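Local atomic coordinates of GTPase-activating protein GYP1 (Saccharomyces cerevisiae, PDB entry 1FKM), a protein that stimulates GTP hydrolysis by Ypt/Rab GTPases such as Ypt1 and Ypt7, supplying a catalytic arginine finger and glutamine finger in trans through its TBC domain. Residues K44-Y49 / A176-C181; R39-K44 / T143-E147; K10-I14 / L26-S30; W236-L241 / H328-C332; S30-I34 / R252-T256. One frame throughout, in Å; residues are numbered along the deposited sequence.

Contact 1: K44-Y49 / A176-C181; sequences KLLIGY and ADTFWC
Start with a helix that stops: 44-49 carries the last turn of helix 39-46, which closes in a Schellman motif, with Y49 N on K44 O (2.9 Å), G48 N on L45 O (3.2 Å) and G48 at positive phi (86/25), a conformation in which a CB would strike the preceding carbonyl. The turn throws Y49 against 176-181, which is helical throughout; the CA atoms come closest at Y49 and C181, 6.4 Å apart. The Y49 ring (chi1 t) is the bump. Its hollow is one turn of the other helix: D177 O lies over one ring face, W180 CB is 3.3 Å from Y49 CE1, and C181 SG is 3.7 Å from Y49 CD2, an oblique sulfur-aromatic contact. The W180 indole lies nearly parallel to Y49 (19°) but slid aside, so the rings barely overlap. I47 (t, t) fits next to C181, with I47 CG2 3.9 Å from C181 SG and I47 CD1 3.1 Å from C181 O. K44 leaves sideways in an extended mttt rotamer and reaches D177 (chi1 m), NZ to OD2 3.0 Å, while Y49 OH donates to D177 OD1 at 2.7 Å. This joins the C-terminal end of helix 39-46 to helix 168-186 in the all-helical TBC domain. K44 keeps a weak, long ion pair with E147, while the buried D177, paired with K44 and R65 besides Y49 OH, has its charge well compensated.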
# COMPACT_ATOMS: atom_id res chain seq x y z
N LYS A 44 -5.66 3.66 -10.15
CA LYS A 44 -4.94 4.76 -10.79
C LYS A 44 -5.77 6.03 -10.79
O LYS A 44 -5.24 7.13 -10.65
CB LYS A 44 -4.54 4.37 -12.21
CG LYS A 44 -3.55 3.21 -12.25
CD LYS A 44 -3.23 2.77 -13.67
CE LYS A 44 -2.43 1.46 -13.68
NZ LYS A 44 -2.20 0.95 -15.06
N LEU A 45 -7.09 5.89 -10.93
CA LEU A 45 -7.97 7.06 -10.91
C LEU A 45 -8.08 7.64 -9.50
O LEU A 45 -7.97 8.85 -9.31
CB LEU A 45 -9.37 6.69 -11.41
CG LEU A 45 -9.55 6.42 -12.91
CD1 LEU A 45 -10.90 5.76 -13.16
CD2 LEU A 45 -9.45 7.75 -13.68
N LEU A 46 -8.26 6.77 -8.51
CA LEU A 46 -8.40 7.25 -7.13
C LEU A 46 -7.16 7.90 -6.54
O LEU A 46 -7.27 8.84 -5.75
CB LEU A 46 -8.85 6.09 -6.22
CG LEU A 46 -10.25 5.53 -6.50
CD1 LEU A 46 -10.50 4.30 -5.62
CD2 LEU A 46 -11.29 6.61 -6.25
N ILE A 47 -5.98 7.41 -6.92
CA ILE A 47 -4.75 7.97 -6.37
C ILE A 47 -4.32 9.26 -7.09
O ILE A 47 -3.35 9.91 -6.70
CB ILE A 47 -3.61 6.92 -6.41
CG1 ILE A 47 -2.53 7.30 -5.39
CG2 ILE A 47 -3.02 6.81 -7.82
CD1 ILE A 47 -1.46 6.25 -5.22
N GLY A 48 -5.06 9.61 -8.14
CA GLY A 48 -4.76 10.83 -8.88
C GLY A 48 -3.71 10.71 -9.97
O GLY A 48 -3.07 11.69 -10.34
N TYR A 49 -3.54 9.50 -10.50
CA TYR A 49 -2.57 9.28 -11.56
C TYR A 49 -3.27 9.40 -12.90
O TYR A 49 -2.98 10.30 -13.68
CB TYR A 49 -1.92 7.90 -11.40
CG TYR A 49 -0.97 7.52 -12.51
CD1 TYR A 49 0.13 8.32 -12.83
CD2 TYR A 49 -1.13 6.32 -13.21
CE1 TYR A 49 1.05 7.93 -13.81
CE2 TYR A 49 -0.21 5.92 -14.18
CZ TYR A 49 0.87 6.73 -14.48
OH TYR A 49 1.78 6.31 -15.42
N ALA A 176 6.61 2.10 -14.82
CA ALA A 176 6.31 3.53 -14.79
C ALA A 176 5.03 3.82 -13.99
O ALA A 176 5.02 4.69 -13.11
CB ALA A 176 6.17 4.06 -16.22
N ASP A 177 3.96 3.09 -14.29
CA ASP A 177 2.70 3.30 -13.58
C ASP A 177 2.89 3.05 -12.08
O ASP A 177 2.41 3.82 -11.26
CB ASP A 177 1.62 2.36 -14.11
CG ASP A 177 1.22 2.67 -15.55
OD1 ASP A 177 1.68 3.69 -16.11
OD2 ASP A 177 0.42 1.89 -16.11
N THR A 178 3.59 1.97 -11.75
CA THR A 178 3.85 1.62 -10.35
C THR A 178 4.63 2.73 -9.67
O THR A 178 4.30 3.17 -8.57
CB THR A 178 4.63 0.28 -10.28
OG1 THR A 178 3.86 -0.75 -10.91
CG2 THR A 178 4.88 -0.11 -8.82
N PHE A 179 5.68 3.20 -10.34
CA PHE A 179 6.53 4.27 -9.83
C PHE A 179 5.77 5.57 -9.54
O PHE A 179 5.90 6.17 -8.46
CB PHE A 179 7.65 4.57 -10.83
CG PHE A 179 8.38 5.85 -10.55
CD1 PHE A 179 9.29 5.94 -9.50
CD2 PHE A 179 8.13 6.99 -11.32
CE1 PHE A 179 9.93 7.14 -9.21
CE2 PHE A 179 8.78 8.20 -11.04
CZ PHE A 179 9.68 8.28 -9.98
N TRP A 180 4.98 6.03 -10.51
CA TRP A 180 4.23 7.27 -10.32
C TRP A 180 3.15 7.14 -9.25
O TRP A 180 2.84 8.11 -8.55
CB TRP A 180 3.59 7.72 -11.64
CG TRP A 180 4.58 8.17 -12.67
CD1 TRP A 180 4.82 7.59 -13.88
CD2 TRP A 180 5.47 9.29 -12.58
NE1 TRP A 180 5.81 8.28 -14.55
CE2 TRP A 180 6.22 9.33 -13.77
CE3 TRP A 180 5.70 10.27 -11.60
CZ2 TRP A 180 7.19 10.31 -14.02
CZ3 TRP A 180 6.67 11.25 -11.85
CH2 TRP A 180 7.40 11.25 -13.05
N CYS A 181 2.56 5.95 -9.13
CA CYS A 181 1.54 5.75 -8.11
C CYS A 181 2.18 5.62 -6.73
O CYS A 181 1.64 6.12 -5.74
CB CYS A 181 0.68 4.53 -8.44
SG CYS A 181 -0.41 4.84 -9.87

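Contact 2: R39-K44 / T143-E147; sequences RPVVWK and TFLTE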
# COMPACT_ATOMS: atom_id res chain seq x y z
N ARG A 39 -9.68 -3.13 -10.52
CA ARG A 39 -8.67 -2.49 -9.68
C ARG A 39 -7.59 -1.67 -10.37
O ARG A 39 -7.30 -0.55 -9.95
CB ARG A 39 -8.02 -3.50 -8.74
CG ARG A 39 -8.89 -3.86 -7.55
CD ARG A 39 -8.08 -4.43 -6.39
NE ARG A 39 -8.92 -4.68 -5.23
CZ ARG A 39 -9.39 -5.88 -4.88
NH1 ARG A 39 -9.10 -6.95 -5.60
NH2 ARG A 39 -10.15 -5.99 -3.80
N PRO A 40 -6.95 -2.21 -11.42
CA PRO A 40 -5.90 -1.43 -12.08
C PRO A 40 -6.35 -0.01 -12.42
O PRO A 40 -5.75 0.96 -11.96
CB PRO A 40 -5.60 -2.26 -13.33
CG PRO A 40 -5.80 -3.67 -12.83
CD PRO A 40 -7.10 -3.53 -12.06
N VAL A 41 -7.41 0.10 -13.21
CA VAL A 41 -7.92 1.40 -13.61
C VAL A 41 -8.42 2.25 -12.44
O VAL A 41 -8.04 3.42 -12.31
CB VAL A 41 -9.07 1.26 -14.63
CG1 VAL A 41 -9.74 2.60 -14.86
CG2 VAL A 41 -8.52 0.72 -15.94
N VAL A 42 -9.24 1.67 -11.58
CA VAL A 42 -9.80 2.41 -10.45
C VAL A 42 -8.74 2.90 -9.47
O VAL A 42 -8.83 4.02 -8.98
CB VAL A 42 -10.87 1.58 -9.70
CG1 VAL A 42 -11.42 2.37 -8.52
CG2 VAL A 42 -12.00 1.22 -10.67
N TRP A 43 -7.74 2.07 -9.17
CA TRP A 43 -6.69 2.50 -8.26
C TRP A 43 -5.93 3.70 -8.85
O TRP A 43 -5.60 4.65 -8.14
CB TRP A 43 -5.70 1.36 -7.99
CG TRP A 43 -6.12 0.44 -6.88
CD1 TRP A 43 -7.41 0.15 -6.48
CD2 TRP A 43 -5.26 -0.37 -6.08
NE1 TRP A 43 -7.38 -0.79 -5.48
CE2 TRP A 43 -6.08 -1.13 -5.21
CE3 TRP A 43 -3.87 -0.53 -6.00
CZ2 TRP A 43 -5.56 -2.03 -4.28
CZ3 TRP A 43 -3.34 -1.43 -5.08
CH2 TRP A 43 -4.19 -2.17 -4.23
N LYS A 44 -5.66 3.66 -10.15
CA LYS A 44 -4.94 4.76 -10.79
C LYS A 44 -5.77 6.03 -10.79
O LYS A 44 -5.24 7.13 -10.65
CB LYS A 44 -4.54 4.37 -12.21
CG LYS A 44 -3.55 3.21 -12.25
CD LYS A 44 -3.23 2.77 -13.67
CE LYS A 44 -2.43 1.46 -13.68
NZ LYS A 44 -2.20 0.95 -15.06
N THR A 143 -1.07 -5.53 -8.25
CA THR A 143 -2.39 -5.19 -8.78
C THR A 143 -2.31 -4.70 -10.23
O THR A 143 -3.12 -5.09 -11.08
CB THR A 143 -3.06 -4.11 -7.91
OG1 THR A 143 -3.24 -4.63 -6.59
CG2 THR A 143 -4.41 -3.71 -8.48
N PHE A 144 -1.33 -3.85 -10.53
CA PHE A 144 -1.20 -3.35 -11.89
C PHE A 144 -0.80 -4.48 -12.85
O PHE A 144 -1.12 -4.43 -14.04
CB PHE A 144 -0.17 -2.22 -11.93
CG PHE A 144 -0.63 -0.99 -11.21
CD1 PHE A 144 -1.93 -0.89 -10.73
CD2 PHE A 144 0.25 0.08 -11.01
CE1 PHE A 144 -2.36 0.26 -10.05
CE2 PHE A 144 -0.17 1.22 -10.33
CZ PHE A 144 -1.47 1.31 -9.85
N LEU A 145 -0.12 -5.49 -12.33
CA LEU A 145 0.29 -6.64 -13.13
C LEU A 145 -0.93 -7.41 -13.62
O LEU A 145 -0.90 -7.96 -14.72
CB LEU A 145 1.14 -7.61 -12.30
CG LEU A 145 2.64 -7.78 -12.52
CD1 LEU A 145 3.13 -8.89 -11.59
CD2 LEU A 145 2.95 -8.14 -13.97
N THR A 146 -1.99 -7.46 -12.82
CA THR A 146 -3.17 -8.23 -13.20
C THR A 146 -3.83 -7.74 -14.48
O THR A 146 -4.53 -8.50 -15.14
CB THR A 146 -4.25 -8.28 -12.07
OG1 THR A 146 -4.78 -6.96 -11.83
CG2 THR A 146 -3.65 -8.83 -10.78
N GLU A 147 -3.61 -6.48 -14.83
CA GLU A 147 -4.20 -5.93 -16.05
C GLU A 147 -3.62 -6.59 -17.30
O GLU A 147 -4.23 -6.52 -18.37
CB GLU A 147 -3.95 -4.43 -16.12
CG GLU A 147 -4.86 -3.72 -17.11
CD GLU A 147 -4.66 -2.21 -17.11
OE1 GLU A 147 -3.53 -1.75 -16.86
OE2 GLU A 147 -5.64 -1.50 -17.38
O HOH W 1 -1.58 -1.92 -15.13
O HOH W 2 -4.76 0.90 -16.27
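Helix 39-46 begins with the residues of 39-44, and its first turn lies against the C-terminal end of helix 133-145, close enough to bring the CA atoms of P40 and F144 within 5.1 Å. P40 is at the point of closest approach: its ring packs against 143-147, CG 3.5 Å from T143 O, 3.6 Å from T146 OG1 and 3.9 Å from E147 CB. T146 OG1 turns back to donate to T143 O (2.6 Å). Deeper in, T143 CG2 makes a CH-pi contact with the face of the W43 six-membered ring, 4.1 Å from its centroid. This is helix-to-helix packing within the TBC domain, with a polar edge built around K44. The lysine chain lies across F144, CE 3.7 Å from the ring centroid, and NZ adds a cation-pi contact at 4.7 Å. K44 NZ pairs with E147 OE1 at 3.5 Å, a long, weak salt bridge reinforced by two bridging waters, one of which also donates to F144 O; the closer ionic partner of K44 is D177.

Contact 3: K10-I14 / L26-S30; sequences KFDNI and LRQIS
Both segments are helical and run nearly antiparallel, 166° between their N-to-C directions, with the axes 11.0 Å apart and I14 CA nearest L26 CA at 6.9 Å. L26 comes first; with chi1 t and chi2 p it brings CD1 to 4.2 Å from I14 CG2 and 4.4 Å from F11 CE2. A turn later I29, chi1 and chi2 both t, points straight at the N-terminal helix and fills the space between K10, F11 and I14. Its CD1 is 3.4 Å from F11 CE1 and 3.8 Å from K10 CE, and its CG2 is 3.9 Å from I14 CD1. The pair forms an antiparallel helical hairpin at the start of the chain, helix 4-15 against helix 23-30, closed by apolar side chains. I29 CG2 also makes a CH-pi contact over the face of the F11 ring (chi1 m, chi2 81°), 4.1 Å from its centroid. S30 ends the segment: in the m rotamer OG donates to L26 O (2.7 Å) and lies at the edge of the F11 ring, 3.6 Å from CE2.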
# COMPACT_ATOMS: atom_id res chain seq x y z
N LYS A 10 -21.91 -2.28 -12.38
CA LYS A 10 -22.04 -0.95 -11.79
C LYS A 10 -20.76 -0.15 -12.03
O LYS A 10 -20.81 1.03 -12.36
CB LYS A 10 -22.31 -1.05 -10.28
CG LYS A 10 -23.64 -1.70 -9.94
CD LYS A 10 -23.88 -1.72 -8.44
CE LYS A 10 -23.98 -0.31 -7.87
NZ LYS A 10 -24.15 -0.30 -6.39
N PHE A 11 -19.61 -0.79 -11.85
CA PHE A 11 -18.35 -0.10 -12.08
C PHE A 11 -18.20 0.20 -13.57
O PHE A 11 -17.72 1.26 -13.95
CB PHE A 11 -17.17 -0.95 -11.60
CG PHE A 11 -16.90 -0.83 -10.13
CD1 PHE A 11 -17.65 -1.54 -9.20
CD2 PHE A 11 -15.89 0.02 -9.67
CE1 PHE A 11 -17.39 -1.42 -7.83
CE2 PHE A 11 -15.63 0.15 -8.31
CZ PHE A 11 -16.38 -0.57 -7.38
N ASP A 12 -18.63 -0.74 -14.42
CA ASP A 12 -18.53 -0.54 -15.87
C ASP A 12 -19.23 0.73 -16.33
O ASP A 12 -18.67 1.50 -17.12
CB ASP A 12 -19.13 -1.74 -16.62
CG ASP A 12 -18.23 -2.96 -16.60
OD1 ASP A 12 -17.01 -2.81 -16.86
OD2 ASP A 12 -18.73 -4.07 -16.35
N ASN A 13 -20.44 0.96 -15.85
CA ASN A 13 -21.19 2.15 -16.24
C ASN A 13 -20.61 3.44 -15.67
O ASN A 13 -20.89 4.52 -16.18
CB ASN A 13 -22.67 2.01 -15.85
CG ASN A 13 -23.38 0.97 -16.70
OD1 ASN A 13 -23.23 0.94 -17.92
ND2 ASN A 13 -24.17 0.11 -16.05
N ILE A 14 -19.81 3.33 -14.62
CA ILE A 14 -19.17 4.50 -14.04
C ILE A 14 -17.90 4.80 -14.83
O ILE A 14 -17.57 5.96 -15.10
CB ILE A 14 -18.78 4.27 -12.56
CG1 ILE A 14 -20.04 4.23 -11.69
CG2 ILE A 14 -17.84 5.38 -12.08
CD1 ILE A 14 -19.77 3.96 -10.22
N LEU A 26 -17.35 7.22 -8.09
CA LEU A 26 -16.33 6.17 -8.00
C LEU A 26 -15.84 5.92 -6.57
O LEU A 26 -15.72 4.78 -6.14
CB LEU A 26 -15.15 6.54 -8.91
CG LEU A 26 -14.04 5.49 -9.04
CD1 LEU A 26 -14.62 4.19 -9.59
CD2 LEU A 26 -12.93 6.03 -9.94
N ARG A 27 -15.56 7.00 -5.84
CA ARG A 27 -15.10 6.89 -4.46
C ARG A 27 -16.16 6.23 -3.58
O ARG A 27 -15.87 5.39 -2.74
CB ARG A 27 -14.78 8.27 -3.89
CG ARG A 27 -13.52 8.92 -4.41
CD ARG A 27 -13.29 10.25 -3.70
NE ARG A 27 -13.32 10.09 -2.25
CZ ARG A 27 -13.13 11.07 -1.37
NH1 ARG A 27 -12.89 12.31 -1.79
NH2 ARG A 27 -13.18 10.82 -0.07
N GLN A 28 -17.41 6.64 -3.79
CA GLN A 28 -18.53 6.11 -3.01
C GLN A 28 -18.67 4.60 -3.08
O GLN A 28 -18.78 3.93 -2.06
CB GLN A 28 -19.83 6.77 -3.48
CG GLN A 28 -21.08 6.18 -2.86
CD GLN A 28 -22.34 6.85 -3.36
OE1 GLN A 28 -22.62 6.87 -4.56
NE2 GLN A 28 -23.11 7.43 -2.44
N ILE A 29 -18.66 4.05 -4.29
CA ILE A 29 -18.81 2.61 -4.45
C ILE A 29 -17.52 1.85 -4.14
O ILE A 29 -17.57 0.75 -3.58
CB ILE A 29 -19.29 2.25 -5.89
CG1 ILE A 29 -19.60 0.75 -5.96
CG2 ILE A 29 -18.23 2.64 -6.92
CD1 ILE A 29 -20.28 0.33 -7.26
N SER A 30 -16.37 2.44 -4.47
CA SER A 30 -15.08 1.78 -4.23
C SER A 30 -14.76 1.57 -2.76
O SER A 30 -14.00 0.66 -2.42
CB SER A 30 -13.95 2.59 -4.86
OG SER A 30 -14.06 2.63 -6.28

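Contact 4: W236-L241 / H328-C332; sequences WMNCLL and HVFVC
A Schellman motif closes helix 230-238, and the histidine of a second helix plugs into it. The helix runs to N238; C239 leaves helical angles (-113/18), and L240 and L241 take positive phi (48/50 and 64/2). L240 is the C-prime residue, with L241 N on W236 O at 2.7 Å and a weak L240 N bond to M237 O at 3.3 Å. Segment 328-332 is helical, with L240 CA 7.3 Å from H328 CA and W236 CA 7.4 Å from C332 CA. H328 (chi1 t, chi2 59°) points into the turn, and its NE2 donates to W236 O at 3.0 Å, so that carbonyl receives two hydrogen bonds. L240 CD2 sits over the imidazole face, 3.8 Å from its centroid, and L241 CG is 3.5 Å from H328 CE1. The selenium of M237, a selenomethionine, lies 3.6 Å from H328 CD2 and 3.7 Å from C332 SG. W236 CE3 meets C332 CB at 4.0 Å; L241 CD1 meets V331 CG1 at 3.7 Å. Around this joint, N238 ND2 bonds Q131 O, Y257 of helix 247-261 bonds H328 ND1, helix 198-214 packs on M237 and V329, L136 of helix 133-145 touches L240, and helix 365-382 covers F330 and V331.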
# COMPACT_ATOMS: atom_id res chain seq x y z
N TRP A 236 3.70 -1.47 12.05
CA TRP A 236 2.32 -1.23 11.62
C TRP A 236 2.27 0.07 10.82
O TRP A 236 1.63 0.16 9.77
CB TRP A 236 1.38 -1.10 12.82
CG TRP A 236 1.12 -2.37 13.58
CD1 TRP A 236 1.78 -3.56 13.47
CD2 TRP A 236 0.12 -2.56 14.59
NE1 TRP A 236 1.25 -4.48 14.35
CE2 TRP A 236 0.23 -3.88 15.05
CE3 TRP A 236 -0.86 -1.72 15.14
CZ2 TRP A 236 -0.61 -4.40 16.04
CZ3 TRP A 236 -1.69 -2.23 16.13
CH2 TRP A 236 -1.56 -3.56 16.57
N MSE A 237 2.94 1.10 11.34
CA MSE A 237 2.95 2.40 10.69
C MSE A 237 3.86 2.45 9.46
O MSE A 237 3.45 2.93 8.40
CB MSE A 237 3.38 3.48 11.68
CG MSE A 237 2.28 4.44 12.04
SE MSE A 237 0.68 3.55 12.65
CE MSE A 237 0.94 3.72 14.56
N ASN A 238 5.08 1.94 9.61
CA ASN A 238 6.07 1.96 8.55
C ASN A 238 5.63 1.24 7.27
O ASN A 238 5.93 1.70 6.17
CB ASN A 238 7.38 1.36 9.06
CG ASN A 238 8.57 1.70 8.18
OD1 ASN A 238 8.79 2.87 7.85
ND2 ASN A 238 9.35 0.69 7.81
N CYS A 239 4.92 0.12 7.41
CA CYS A 239 4.48 -0.65 6.25
C CYS A 239 2.96 -0.63 6.07
O CYS A 239 2.41 -1.47 5.36
CB CYS A 239 4.96 -2.10 6.38
SG CYS A 239 6.70 -2.27 6.83
N LEU A 240 2.29 0.33 6.71
CA LEU A 240 0.84 0.44 6.63
C LEU A 240 0.12 -0.89 6.88
O LEU A 240 -0.75 -1.30 6.10
CB LEU A 240 0.42 1.02 5.27
CG LEU A 240 0.84 2.46 4.95
CD1 LEU A 240 0.30 2.85 3.58
CD2 LEU A 240 0.31 3.41 6.02
N LEU A 241 0.50 -1.57 7.96
CA LEU A 241 -0.10 -2.84 8.36
C LEU A 241 0.09 -4.02 7.41
O LEU A 241 -0.41 -5.12 7.67
CB LEU A 241 -1.61 -2.66 8.62
CG LEU A 241 -2.00 -2.00 9.95
CD1 LEU A 241 -3.51 -1.78 10.00
CD2 LEU A 241 -1.57 -2.90 11.10
N HIS A 328 -5.23 5.84 8.94
CA HIS A 328 -4.44 4.68 9.32
C HIS A 328 -4.33 4.52 10.83
O HIS A 328 -4.35 3.40 11.34
CB HIS A 328 -3.03 4.74 8.71
CG HIS A 328 -2.26 3.47 8.89
ND1 HIS A 328 -2.70 2.26 8.41
CD2 HIS A 328 -1.08 3.22 9.52
CE1 HIS A 328 -1.83 1.31 8.74
NE2 HIS A 328 -0.85 1.87 9.42
N VAL A 329 -4.21 5.64 11.54
CA VAL A 329 -4.11 5.59 12.99
C VAL A 329 -5.38 4.98 13.59
O VAL A 329 -5.31 4.21 14.54
CB VAL A 329 -3.87 6.99 13.60
CG1 VAL A 329 -4.04 6.94 15.11
CG2 VAL A 329 -2.47 7.47 13.26
N PHE A 330 -6.54 5.34 13.04
CA PHE A 330 -7.78 4.78 13.56
C PHE A 330 -7.93 3.30 13.23
O PHE A 330 -8.48 2.54 14.03
CB PHE A 330 -8.98 5.58 13.05
CG PHE A 330 -9.16 6.90 13.76
CD1 PHE A 330 -9.78 6.94 15.00
CD2 PHE A 330 -8.65 8.08 13.22
CE1 PHE A 330 -9.89 8.14 15.71
CE2 PHE A 330 -8.75 9.28 13.92
CZ PHE A 330 -9.38 9.31 15.17
N VAL A 331 -7.45 2.89 12.05
CA VAL A 331 -7.51 1.48 11.67
C VAL A 331 -6.61 0.70 12.64
O VAL A 331 -6.97 -0.39 13.09
CB VAL A 331 -7.01 1.27 10.22
CG1 VAL A 331 -6.87 -0.22 9.92
CG2 VAL A 331 -7.98 1.90 9.25
N CYS A 332 -5.45 1.26 12.97
CA CYS A 332 -4.53 0.60 13.89
C CYS A 332 -5.13 0.50 15.28
O CYS A 332 -4.95 -0.51 15.97
CB CYS A 332 -3.19 1.34 13.96
SG CYS A 332 -2.14 1.11 12.50

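Contact 5: S30-I34 / R252-T256; sequences SWNGI and RMWDT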
# COMPACT_ATOMS: atom_id res chain seq x y z
N SER A 30 -16.37 2.44 -4.47
CA SER A 30 -15.08 1.78 -4.23
C SER A 30 -14.76 1.57 -2.76
O SER A 30 -14.00 0.66 -2.42
CB SER A 30 -13.95 2.59 -4.86
OG SER A 30 -14.06 2.63 -6.28
N TRP A 31 -15.34 2.39 -1.88
CA TRP A 31 -15.10 2.28 -0.45
C TRP A 31 -15.42 0.88 0.04
O TRP A 31 -14.75 0.34 0.93
CB TRP A 31 -15.97 3.29 0.31
CG TRP A 31 -15.35 3.83 1.58
CD1 TRP A 31 -14.70 5.03 1.72
CD2 TRP A 31 -15.31 3.20 2.87
NE1 TRP A 31 -14.26 5.18 3.01
CE2 TRP A 31 -14.63 4.07 3.74
CE3 TRP A 31 -15.79 1.98 3.37
CZ2 TRP A 31 -14.40 3.77 5.09
CZ3 TRP A 31 -15.57 1.68 4.72
CH2 TRP A 31 -14.88 2.57 5.55
N ASN A 32 -16.44 0.28 -0.56
CA ASN A 32 -16.89 -1.05 -0.17
C ASN A 32 -16.24 -2.20 -0.94
O ASN A 32 -16.73 -3.32 -0.90
CB ASN A 32 -18.41 -1.14 -0.31
CG ASN A 32 -19.12 -0.02 0.42
OD1 ASN A 32 -18.86 0.22 1.60
ND2 ASN A 32 -20.02 0.67 -0.27
N GLY A 33 -15.15 -1.91 -1.65
CA GLY A 33 -14.47 -2.95 -2.39
C GLY A 33 -14.57 -2.80 -3.90
O GLY A 33 -15.63 -2.45 -4.43
N ILE A 34 -13.47 -3.08 -4.58
CA ILE A 34 -13.42 -2.97 -6.03
C ILE A 34 -13.23 -4.33 -6.68
O ILE A 34 -12.32 -5.08 -6.30
CB ILE A 34 -12.24 -2.06 -6.46
CG1 ILE A 34 -12.40 -0.67 -5.81
CG2 ILE A 34 -12.20 -1.94 -7.98
CD1 ILE A 34 -11.11 0.16 -5.82
N ARG A 252 -7.46 -5.64 -0.60
CA ARG A 252 -8.83 -5.22 -0.32
C ARG A 252 -8.85 -3.97 0.56
O ARG A 252 -9.65 -3.07 0.33
CB ARG A 252 -9.60 -6.36 0.35
CG ARG A 252 -10.97 -5.95 0.88
CD ARG A 252 -11.91 -5.45 -0.22
NE ARG A 252 -13.17 -5.01 0.37
CZ ARG A 252 -13.35 -3.84 0.97
NH1 ARG A 252 -12.35 -2.97 1.04
NH2 ARG A 252 -14.52 -3.55 1.53
N MSE A 253 -7.98 -3.93 1.55
CA MSE A 253 -7.90 -2.77 2.44
C MSE A 253 -7.57 -1.51 1.65
O MSE A 253 -8.12 -0.43 1.91
CB MSE A 253 -6.79 -2.96 3.47
CG MSE A 253 -7.04 -4.02 4.51
SE MSE A 253 -5.51 -4.14 5.69
CE MSE A 253 -5.54 -2.34 6.38
N TRP A 254 -6.65 -1.64 0.70
CA TRP A 254 -6.27 -0.49 -0.11
C TRP A 254 -7.40 0.10 -0.95
O TRP A 254 -7.37 1.29 -1.27
CB TRP A 254 -5.04 -0.83 -0.97
CG TRP A 254 -3.77 -0.77 -0.15
CD1 TRP A 254 -3.63 -1.11 1.17
CD2 TRP A 254 -2.47 -0.35 -0.59
NE1 TRP A 254 -2.32 -0.94 1.57
CE2 TRP A 254 -1.59 -0.47 0.51
CE3 TRP A 254 -1.96 0.11 -1.81
CZ2 TRP A 254 -0.23 -0.14 0.43
CZ3 TRP A 254 -0.60 0.44 -1.89
CH2 TRP A 254 0.24 0.31 -0.78
N ASP A 255 -8.40 -0.71 -1.31
CA ASP A 255 -9.54 -0.18 -2.08
C ASP A 255 -10.14 0.93 -1.22
O ASP A 255 -10.50 2.01 -1.70
CB ASP A 255 -10.65 -1.22 -2.29
CG ASP A 255 -10.24 -2.38 -3.18
OD1 ASP A 255 -9.26 -2.28 -3.95
OD2 ASP A 255 -10.95 -3.42 -3.11
N THR A 256 -10.28 0.63 0.07
CA THR A 256 -10.87 1.58 1.01
C THR A 256 -9.93 2.72 1.36
O THR A 256 -10.36 3.87 1.44
CB THR A 256 -11.33 0.87 2.30
OG1 THR A 256 -12.31 -0.12 1.96
CG2 THR A 256 -11.95 1.87 3.29
O HOH W 3 -14.80 -1.52 3.34
O HOH W 4 -17.68 -4.33 1.48
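Two hydrogen bonds tie the loop to the helix: T256 OG1 donates to W31 O at 2.7 Å, and I34 N donates to D255 OD2 at 2.9 Å. R252 NH1 in turn donates to T256 OG1 (3.0 Å), so the threonine hydroxyl relays between arginine and loop carbonyl. The R252 guanidinium lies with one face over the peptide joining N32 to G33; one water bridges R252 NH2 and W31 O, and a second lies 2.8 Å from N32 O but 3.3 Å from R252 NH2. S30 to G33 form a type I beta turn, G33 N bonding S30 O at 2.9 Å. At 111/140, G33 has backbone angles suited to a residue without CB, which would also crowd R252 NE. T256 CG2 makes a CH-pi contact 3.4 Å from the centroid of the W31 six-membered ring, and I34 CD1 rests 3.6 Å from D255 OD1. This joins the loop between helices 23-30 and 39-46 to helix 247-261 of the TBC domain. D255 OD1 is salt-bridged to R39 and hydrogen-bonded by W43, R252 salt-bridged to E365, and W31 NE1 hydrogen-bonded to E260. The loop's W31 O and I34 N thus find their partners in helix side chains.

In the fold
Contacts 1 and 2 use helix 39-46, share its K44, lie about 9 Å apart between centres and set it against the successive helices 168-186 and 133-145; contacts 3 and 5 pack beside it. Contact 3 closes first along the chain; S30 carries it into contact 5, about 11 Å away between centres, whose loop to helix 247-261 encloses contacts 1 and 2. Its D255 reaches back to R39 and W43 of contact 2. Contact 4 sits across the chain's centre from contacts 1 and 2 yet touches contact 5 through L241 and M253. Contact 3 is a local hairpin; the others join distant parts of the GAP domain. None contains the fingers R96 or Q131, though N238 hydrogen-bonds Q131 O.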